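Local coordinates for protein P43 (Trichuris muris, PDB 6QIX) that is the major secreted protein of a whipworm parasite, tethers to matrix and inhibits the function of the host cytokine interleukin-13, at residues Trp202-Cys216 with Ile237-Cys250. Residues are numbered along the deposited sequence; the frame is centred on the assembly and turned at random. Where two conformers were deposited one is given.
Sequences WFPLKNIVSHVYDHC and IPEKCGFCSFRVKC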
# COMPACT_ATOMS: atom_id res chain seq x y z
N TRP A 202 19.23 -0.17 0.13
CA TRP A 202 19.45 -1.14 1.19
C TRP A 202 19.68 -0.43 2.53
O TRP A 202 20.06 0.74 2.58
CB TRP A 202 20.66 -2.00 0.85
CG TRP A 202 20.86 -3.26 1.65
CD1 TRP A 202 22.00 -3.64 2.28
CD2 TRP A 202 19.89 -4.27 1.92
NE1 TRP A 202 21.83 -4.86 2.89
CE2 TRP A 202 20.52 -5.25 2.72
CE3 TRP A 202 18.55 -4.44 1.57
CZ2 TRP A 202 19.85 -6.39 3.19
CZ3 TRP A 202 17.88 -5.58 2.02
CH2 TRP A 202 18.56 -6.56 2.82
N PHE A 203 19.48 -1.19 3.60
CA PHE A 203 19.75 -0.73 4.94
C PHE A 203 21.22 -0.37 5.11
O PHE A 203 22.09 -0.85 4.38
CB PHE A 203 19.38 -1.84 5.93
CG PHE A 203 17.93 -2.24 5.86
CD1 PHE A 203 16.95 -1.47 6.47
CD2 PHE A 203 17.55 -3.35 5.17
CE1 PHE A 203 15.60 -1.83 6.40
CE2 PHE A 203 16.20 -3.73 5.11
CZ PHE A 203 15.23 -2.94 5.68
N PRO A 204 21.54 0.45 6.12
CA PRO A 204 20.65 0.99 7.16
C PRO A 204 19.56 1.95 6.67
O PRO A 204 19.61 2.53 5.57
CB PRO A 204 21.62 1.74 8.09
CG PRO A 204 22.82 2.00 7.28
CD PRO A 204 22.93 0.87 6.31
N LEU A 205 18.54 2.11 7.51
CA LEU A 205 17.42 2.97 7.14
C LEU A 205 17.86 4.39 6.79
O LEU A 205 17.31 5.00 5.85
CB LEU A 205 16.41 3.00 8.30
CG LEU A 205 15.16 3.84 8.13
CD1 LEU A 205 14.31 3.29 6.99
CD2 LEU A 205 14.43 3.82 9.48
N LYS A 206 18.85 4.93 7.51
CA LYS A 206 19.30 6.28 7.18
C LYS A 206 19.84 6.38 5.74
O LYS A 206 19.71 7.45 5.10
CB LYS A 206 20.35 6.77 8.19
CG LYS A 206 21.57 5.94 8.30
CD LYS A 206 22.57 6.56 9.30
CE LYS A 206 23.72 5.60 9.60
NZ LYS A 206 24.45 5.22 8.38
N ASN A 207 20.42 5.30 5.20
CA ASN A 207 20.86 5.35 3.81
C ASN A 207 19.66 5.33 2.87
O ASN A 207 19.65 6.04 1.85
CB ASN A 207 21.79 4.20 3.46
CG ASN A 207 23.13 4.32 4.10
OD1 ASN A 207 23.40 5.28 4.83
ND2 ASN A 207 24.00 3.34 3.85
N ILE A 208 18.64 4.54 3.19
CA ILE A 208 17.43 4.52 2.36
C ILE A 208 16.81 5.91 2.31
O ILE A 208 16.43 6.41 1.24
CB ILE A 208 16.42 3.49 2.89
CG1 ILE A 208 16.93 2.06 2.70
CG2 ILE A 208 15.07 3.61 2.20
CD1 ILE A 208 16.10 1.02 3.35
N VAL A 209 16.70 6.56 3.47
CA VAL A 209 16.10 7.89 3.55
C VAL A 209 16.92 8.88 2.75
O VAL A 209 16.38 9.65 1.96
CB VAL A 209 15.98 8.32 5.02
CG1 VAL A 209 15.64 9.80 5.15
CG2 VAL A 209 14.95 7.50 5.69
N SER A 210 18.24 8.86 2.92
CA SER A 210 19.06 9.82 2.19
C SER A 210 18.94 9.60 0.70
O SER A 210 18.93 10.56 -0.07
CB SER A 210 20.52 9.71 2.64
OG SER A 210 20.57 10.09 4.00
N HIS A 211 18.82 8.35 0.27
CA HIS A 211 18.73 8.06 -1.16
C HIS A 211 17.40 8.55 -1.73
O HIS A 211 17.34 9.03 -2.87
CB HIS A 211 18.91 6.57 -1.42
CG HIS A 211 20.34 6.16 -1.61
ND1 HIS A 211 20.98 5.26 -0.79
CD2 HIS A 211 21.26 6.54 -2.53
CE1 HIS A 211 22.23 5.09 -1.20
NE2 HIS A 211 22.42 5.85 -2.26
N VAL A 212 16.34 8.50 -0.93
CA VAL A 212 15.07 9.02 -1.41
C VAL A 212 15.14 10.53 -1.58
O VAL A 212 14.68 11.07 -2.59
CB VAL A 212 13.93 8.58 -0.48
CG1 VAL A 212 12.70 9.26 -0.86
CG2 VAL A 212 13.73 7.08 -0.59
N TYR A 213 15.72 11.24 -0.61
CA TYR A 213 15.91 12.67 -0.75
C TYR A 213 16.70 12.99 -2.02
O TYR A 213 16.39 13.95 -2.74
CB TYR A 213 16.66 13.23 0.46
CG TYR A 213 15.87 13.26 1.76
CD1 TYR A 213 14.51 13.49 1.75
CD2 TYR A 213 16.48 13.07 2.97
CE1 TYR A 213 13.78 13.54 2.95
CE2 TYR A 213 15.78 13.10 4.14
CZ TYR A 213 14.43 13.34 4.12
OH TYR A 213 13.73 13.36 5.30
N ASP A 214 17.76 12.22 -2.28
CA ASP A 214 18.61 12.51 -3.42
C ASP A 214 17.93 12.15 -4.74
O ASP A 214 17.95 12.93 -5.70
CB ASP A 214 19.94 11.78 -3.27
CG ASP A 214 20.90 12.06 -4.41
OD1 ASP A 214 21.34 13.21 -4.57
OD2 ASP A 214 21.22 11.10 -5.15
N HIS A 215 17.31 10.97 -4.80
CA HIS A 215 16.73 10.51 -6.06
C HIS A 215 15.52 11.34 -6.45
O HIS A 215 15.28 11.58 -7.66
CB HIS A 215 16.31 9.06 -5.92
CG HIS A 215 15.89 8.44 -7.20
ND1 HIS A 215 16.77 8.26 -8.24
CD2 HIS A 215 14.70 7.97 -7.63
CE1 HIS A 215 16.15 7.68 -9.25
NE2 HIS A 215 14.91 7.45 -8.89
N CYS A 216 14.78 11.81 -5.45
CA CYS A 216 13.54 12.51 -5.70
C CYS A 216 13.72 14.00 -5.65
O CYS A 216 12.76 14.74 -5.89
CB CYS A 216 12.47 12.06 -4.70
SG CYS A 216 12.03 10.31 -4.83
N ILE A 237 23.97 -6.26 9.18
CA ILE A 237 23.18 -6.15 7.97
C ILE A 237 23.86 -7.00 6.90
O ILE A 237 24.96 -6.65 6.46
CB ILE A 237 23.05 -4.69 7.52
CG1 ILE A 237 22.44 -3.86 8.66
CG2 ILE A 237 22.23 -4.62 6.27
CD1 ILE A 237 22.47 -2.36 8.41
N PRO A 238 23.25 -8.12 6.46
CA PRO A 238 23.87 -8.92 5.40
C PRO A 238 23.78 -8.23 4.05
O PRO A 238 23.15 -7.18 3.93
CB PRO A 238 23.05 -10.21 5.41
CG PRO A 238 21.70 -9.79 5.84
CD PRO A 238 21.92 -8.65 6.83
N GLU A 239 24.38 -8.84 3.02
CA GLU A 239 24.16 -8.36 1.67
C GLU A 239 22.67 -8.40 1.31
O GLU A 239 21.89 -9.22 1.82
CB GLU A 239 24.95 -9.20 0.66
CG GLU A 239 26.44 -9.26 0.91
CD GLU A 239 27.10 -10.17 -0.09
OE1 GLU A 239 28.00 -9.70 -0.83
OE2 GLU A 239 26.68 -11.36 -0.12
N LYS A 240 22.32 -7.55 0.34
CA LYS A 240 20.96 -7.46 -0.19
C LYS A 240 20.39 -8.84 -0.42
O LYS A 240 21.04 -9.69 -1.04
CB LYS A 240 20.96 -6.66 -1.50
CG LYS A 240 21.24 -5.20 -1.31
CD LYS A 240 21.37 -4.48 -2.71
CE LYS A 240 22.71 -4.75 -3.33
NZ LYS A 240 23.73 -3.75 -2.84
N CYS A 241 19.19 -9.08 0.11
CA CYS A 241 18.63 -10.42 0.08
C CYS A 241 17.13 -10.36 0.29
O CYS A 241 16.57 -9.34 0.69
CB CYS A 241 19.26 -11.29 1.18
SG CYS A 241 19.07 -10.50 2.84
N GLY A 242 16.47 -11.51 0.04
CA GLY A 242 15.10 -11.73 0.49
C GLY A 242 14.01 -11.03 -0.29
O GLY A 242 12.86 -10.95 0.20
N PHE A 243 14.33 -10.51 -1.49
CA PHE A 243 13.50 -9.53 -2.16
C PHE A 243 13.20 -8.31 -1.27
O PHE A 243 12.19 -7.61 -1.45
CB PHE A 243 12.20 -10.16 -2.67
CG PHE A 243 12.41 -11.27 -3.69
CD1 PHE A 243 12.52 -11.00 -5.03
CD2 PHE A 243 12.54 -12.60 -3.28
CE1 PHE A 243 12.76 -12.01 -5.95
CE2 PHE A 243 12.75 -13.61 -4.22
CZ PHE A 243 12.85 -13.30 -5.55
N CYS A 244 14.09 -8.02 -0.32
CA CYS A 244 13.97 -6.90 0.62
C CYS A 244 14.56 -5.60 0.06
O CYS A 244 14.06 -4.50 0.36
CB CYS A 244 14.64 -7.27 1.96
SG CYS A 244 13.74 -8.59 2.82
N SER A 245 15.63 -5.70 -0.74
CA SER A 245 16.14 -4.53 -1.48
C SER A 245 15.15 -4.12 -2.55
O SER A 245 14.43 -4.93 -3.11
CB SER A 245 17.51 -4.87 -2.08
OG SER A 245 18.10 -3.72 -2.64
N PHE A 246 15.09 -2.81 -2.84
CA PHE A 246 14.04 -2.29 -3.71
C PHE A 246 14.51 -1.00 -4.35
O PHE A 246 15.36 -0.28 -3.80
CB PHE A 246 12.72 -2.02 -2.96
CG PHE A 246 12.84 -0.99 -1.88
CD1 PHE A 246 12.37 0.28 -2.09
CD2 PHE A 246 13.43 -1.28 -0.67
CE1 PHE A 246 12.47 1.25 -1.12
CE2 PHE A 246 13.53 -0.30 0.29
CZ PHE A 246 13.07 0.99 0.04
N ARG A 247 13.91 -0.72 -5.49
CA ARG A 247 14.06 0.53 -6.22
C ARG A 247 12.85 1.42 -5.99
O ARG A 247 11.74 0.94 -5.75
CB ARG A 247 14.21 0.27 -7.72
CG ARG A 247 15.26 -0.78 -8.07
CD ARG A 247 15.15 -1.13 -9.57
NE ARG A 247 16.11 -2.16 -10.00
CZ ARG A 247 17.39 -1.96 -10.31
NH1 ARG A 247 17.90 -0.77 -10.25
NH2 ARG A 247 18.18 -2.98 -10.68
N VAL A 248 13.07 2.72 -6.13
CA VAL A 248 11.99 3.70 -6.03
C VAL A 248 11.91 4.54 -7.31
O VAL A 248 12.91 4.80 -7.99
CB VAL A 248 12.14 4.63 -4.81
CG1 VAL A 248 12.12 3.84 -3.43
CG2 VAL A 248 13.41 5.41 -4.90
N LYS A 249 10.69 4.98 -7.57
CA LYS A 249 10.38 5.91 -8.66
C LYS A 249 9.50 7.02 -8.11
O LYS A 249 8.56 6.74 -7.37
CB LYS A 249 9.64 5.18 -9.78
CG LYS A 249 9.29 6.03 -10.97
CD LYS A 249 8.70 5.20 -12.09
CE LYS A 249 9.77 4.37 -12.79
NZ LYS A 249 9.42 4.02 -14.19
N CYS A 250 9.84 8.26 -8.45
CA CYS A 250 9.26 9.46 -7.83
C CYS A 250 8.41 10.18 -8.85
O CYS A 250 8.83 10.31 -10.00
CB CYS A 250 10.34 10.50 -7.39
SG CYS A 250 11.87 9.90 -6.83
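W202 packs against the loop 237-245 while C216, about three helical turns further on, is disulfide-bonded to C250, so that helix 205-216 lies on strand 246-252 of the two-stranded antiparallel sheet 246-252/262-268 in this disulfide-rich secreted protein. The axes of helix 205-216 and strand 246-250 run 8.9 Å apart at closest, 37° from parallel. The W202 side chain can be followed outward. CB and CG, with CG anti to the backbone N, meet the aliphatic start of K240, whose CG lies over one face of the indole, 3.6 Å from CG of W202. NE1 gives its hydrogen to O of P238 at 2.9 Å, the acceptor lying near the indole plane and the N-H...O angle being 146°. CG2 of I237 also approaches NE1. CZ2 and CE2 have CA of K240 over that same face, 3.7 Å from the centroid of the six-membered ring and close to its normal, a CH-pi contact. F203 CD2 meets the opposite face near its rim, leaving the indole sandwiched. CH2 comes nearest to N of C241, whose SG sits oblique to the ring in a sulfur-aromatic contact, while CZ3 meets CB of C244 at the ring edge, 3.7 Å away, and CE3 lies beside CB of S245. Two of these partners are themselves fixed, C241 to C281 and C244 to C344 by disulfides. Farther along, I208 CG2 reaches CZ of F246 at 3.9 Å. H215 sets CD2 beside SG of C250, its NE2 being hydrogen-bonded to the backbone O of E196. Beside it, SG of C216 and SG of C250 are joined at 2.0 Å with a chi3 of -78°.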